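Local structure of 11S globulin beta subunit (Cucurbita maxima, 2EVX) at the interface of chains A and B. The protein serves as a hexameric seed storage protein, laying down a nutrient reserve in pumpkin seeds as subunits built from disulfide-linked acidic and basic chains. Sequence-based numbering; all coordinates share one arbitrary frame. Chains: chain A/B, 11S globulin beta subunit.

The interface of chains A and B. Residues chain A 339, 360-361, 382-384; chain B 80, 177, 209.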
ATOM      1  N   TYR A 339      11.093  -8.110 -20.119  1.00 31.49           N
ATOM      2  CA  TYR A 339      10.985  -7.242 -18.973  1.00 36.52           C
ATOM      3  C   TYR A 339       9.882  -7.848 -18.101  1.00 39.48           C
ATOM      4  O   TYR A 339       9.033  -8.593 -18.590  1.00 37.46           O
ATOM      5  CB  TYR A 339      10.612  -5.827 -19.408  1.00 30.08           C
ATOM      6  CG  TYR A 339       9.254  -5.735 -20.063  1.00 32.55           C
ATOM      7  CD1 TYR A 339       9.074  -6.055 -21.412  1.00 28.98           C
ATOM      8  CD2 TYR A 339       8.141  -5.331 -19.326  1.00 29.45           C
ATOM      9  CE1 TYR A 339       7.817  -5.967 -22.007  1.00 28.62           C
ATOM     10  CE2 TYR A 339       6.892  -5.245 -19.903  1.00 24.45           C
ATOM     11  CZ  TYR A 339       6.729  -5.556 -21.241  1.00 30.63           C
ATOM     12  OH  TYR A 339       5.476  -5.427 -21.799  1.00 29.94           O
ATOM     13  N   ASP A 360      16.473   1.226 -20.489  1.00 37.76           N
ATOM     14  CA  ASP A 360      15.355   1.895 -19.838  1.00 35.11           C
ATOM     15  C   ASP A 360      14.315   2.420 -20.832  1.00 30.01           C
ATOM     16  O   ASP A 360      14.385   2.124 -22.023  1.00 23.32           O
ATOM     17  CB  ASP A 360      15.867   3.013 -18.901  1.00 37.30           C
ATOM     18  CG  ASP A 360      16.520   4.190 -19.643  1.00 43.21           C
ATOM     19  OD1 ASP A 360      17.175   5.015 -18.967  1.00 33.86           O
ATOM     20  OD2 ASP A 360      16.375   4.306 -20.878  1.00 41.68           O
ATOM     21  N   ASN A 361      13.346   3.182 -20.332  1.00 27.75           N
ATOM     22  CA  ASN A 361      12.277   3.728 -21.162  1.00 28.20           C
ATOM     23  C   ASN A 361      12.748   4.815 -22.131  1.00 34.85           C
ATOM     24  O   ASN A 361      11.984   5.259 -22.995  1.00 39.55           O
ATOM     25  CB  ASN A 361      11.165   4.267 -20.266  1.00 27.22           C
ATOM     26  CG  ASN A 361      11.669   5.291 -19.272  1.00 38.58           C
ATOM     27  OD1 ASN A 361      11.448   6.489 -19.440  1.00 43.84           O
ATOM     28  ND2 ASN A 361      12.364   4.826 -18.238  1.00 22.25           N
ATOM     29  N   ASN A 382       9.945  -3.317 -15.497  1.00 27.82           N
ATOM     30  CA  ASN A 382       9.698  -2.810 -16.846  1.00 24.78           C
ATOM     31  C   ASN A 382      10.955  -2.618 -17.699  1.00 30.35           C
ATOM     32  O   ASN A 382      10.855  -2.422 -18.915  1.00 25.49           O
ATOM     33  CB  ASN A 382       8.935  -1.483 -16.813  1.00 32.83           C
ATOM     34  CG  ASN A 382       7.593  -1.590 -16.127  1.00 36.34           C
ATOM     35  OD1 ASN A 382       6.772  -2.429 -16.476  1.00 36.64           O
ATOM     36  ND2 ASN A 382       7.358  -0.719 -15.147  1.00 46.45           N
ATOM     37  N   PHE A 383      12.131  -2.652 -17.081  1.00 22.60           N
ATOM     38  CA  PHE A 383      13.359  -2.481 -17.844  1.00 22.46           C
ATOM     39  C   PHE A 383      13.610  -3.704 -18.702  1.00 26.85           C
ATOM     40  O   PHE A 383      13.563  -4.828 -18.214  1.00 34.36           O
ATOM     41  CB  PHE A 383      14.559  -2.255 -16.921  1.00 28.87           C
ATOM     42  CG  PHE A 383      14.617  -0.878 -16.330  1.00 26.97           C
ATOM     43  CD1 PHE A 383      15.847  -0.269 -16.090  1.00 34.37           C
ATOM     44  CD2 PHE A 383      13.452  -0.180 -16.034  1.00 27.23           C
ATOM     45  CE1 PHE A 383      15.918   1.017 -15.568  1.00 22.65           C
ATOM     46  CE2 PHE A 383      13.507   1.101 -15.516  1.00 28.92           C
ATOM     47  CZ  PHE A 383      14.747   1.706 -15.283  1.00 25.00           C
ATOM     48  N   VAL A 384      13.865  -3.492 -19.985  1.00 29.29           N
ATOM     49  CA  VAL A 384      14.103  -4.615 -20.867  1.00 28.45           C
ATOM     50  C   VAL A 384      15.496  -5.116 -20.569  1.00 28.95           C
ATOM     51  O   VAL A 384      16.373  -4.338 -20.202  1.00 30.88           O
ATOM     52  CB  VAL A 384      13.985  -4.208 -22.349  1.00 34.34           C
ATOM     53  CG1 VAL A 384      14.064  -5.440 -23.225  1.00 31.98           C
ATOM     54  CG2 VAL A 384      12.669  -3.475 -22.589  1.00 25.30           C
TER
ATOM     55  N   PHE B  80       4.539   0.455 -23.479  1.00 30.66           N
ATOM     56  CA  PHE B  80       3.938   0.135 -22.188  1.00 33.06           C
ATOM     57  C   PHE B  80       4.457   1.103 -21.121  1.00 31.73           C
ATOM     58  O   PHE B  80       5.528   1.685 -21.280  1.00 32.44           O
ATOM     59  CB  PHE B  80       4.215  -1.328 -21.793  1.00 26.32           C
ATOM     60  CG  PHE B  80       5.660  -1.735 -21.893  1.00 30.58           C
ATOM     61  CD1 PHE B  80       6.237  -2.021 -23.130  1.00 32.83           C
ATOM     62  CD2 PHE B  80       6.448  -1.837 -20.748  1.00 17.58           C
ATOM     63  CE1 PHE B  80       7.584  -2.403 -23.221  1.00 33.52           C
ATOM     64  CE2 PHE B  80       7.783  -2.214 -20.829  1.00 19.75           C
ATOM     65  CZ  PHE B  80       8.354  -2.498 -22.062  1.00 25.86           C
ATOM     66  N   PHE B 177       7.571   2.893 -22.294  1.00 37.06           N
ATOM     67  CA  PHE B 177       8.583   2.122 -23.013  1.00 32.95           C
ATOM     68  C   PHE B 177       8.021   1.773 -24.402  1.00 34.70           C
ATOM     69  O   PHE B 177       7.124   0.926 -24.530  1.00 34.69           O
ATOM     70  CB  PHE B 177       8.917   0.819 -22.259  1.00 39.95           C
ATOM     71  CG  PHE B 177       9.526   1.021 -20.890  1.00 28.18           C
ATOM     72  CD1 PHE B 177       8.794   1.598 -19.858  1.00 24.47           C
ATOM     73  CD2 PHE B 177      10.825   0.603 -20.629  1.00 26.39           C
ATOM     74  CE1 PHE B 177       9.344   1.755 -18.583  1.00 19.90           C
ATOM     75  CE2 PHE B 177      11.389   0.755 -19.352  1.00 32.39           C
ATOM     76  CZ  PHE B 177      10.642   1.333 -18.329  1.00 24.60           C
ATOM     77  N   ILE B 209      12.994   0.827 -26.843  1.00 32.68           N
ATOM     78  CA  ILE B 209      13.706  -0.165 -26.036  1.00 38.39           C
ATOM     79  C   ILE B 209      14.824  -0.948 -26.728  1.00 33.39           C
ATOM     80  O   ILE B 209      15.706  -1.481 -26.066  1.00 37.14           O
ATOM     81  CB  ILE B 209      12.733  -1.187 -25.430  1.00 36.71           C
ATOM     82  CG1 ILE B 209      12.063  -1.972 -26.557  1.00 41.37           C
ATOM     83  CG2 ILE B 209      11.692  -0.483 -24.578  1.00 25.83           C
ATOM     84  CD1 ILE B 209      11.205  -3.095 -26.069  1.00 48.66           C
TER
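B:Phe80 and B:Phe177 reach from the N-terminal cupin of one 11S globulin subunit against the C-terminal cupin of its neighbour, a head-to-tail join between two subunits of a storage protein known to be a hexamer. B:Phe80, on strand 74-81, buries 50 Å² here. One face of its ring stacks on the A:Tyr339 ring, centroid to centroid 3.9 Å, planes 10° apart. The two side chains come from opposite directions, which brings the phenol end of the tyrosine, OH included, over the root of the phenylalanine ring, with OH 3.7 Å from B:Phe80 CG. In A:Tyr339, CG lies between the backbone N and the carbonyl carbon; this chi1 of 64° directs the ring towards chain B, and chi2 -82° turns its face to B:Phe80. CB of B:Phe177 lies against the other face of B:Phe80, toward the rim, and the backbone oxygen of A:Asn382 sits at its edge, in the ring plane. With an alanine in place of A:Tyr339, B:Phe80 would probably lose the aromatic cover on one face and be left beside a gap, freer to turn. B:Phe177, on strand 176-178, buries 46 Å² and is sandwiched between two loop segments of chain A. CB of A:Asn361 stands over the centre of one face, 3.3 Å from the ring centroid, in a CH-pi contact. The asparagine amide is steeply tilted to the ring; the methylene makes the main contact, with ND2 more distant near CZ. Backbone N of A:Asn361 approaches from this same side, 3.3 Å from B:Phe177 CE2. CB of A:Asn382 lies against the opposite face, over the rim, 3.6 Å from B:Phe177 CZ, and its backbone O comes to 3.3 Å from B:Phe177 CE2 on that face. CD2 of A:Phe383 brushes the ring tip at longer range. A:Val384, at the start of strand 384-390, points CG2 at B:Ile209, 3.6 Å from its CB; the two aliphatic side chains cross at about a right angle.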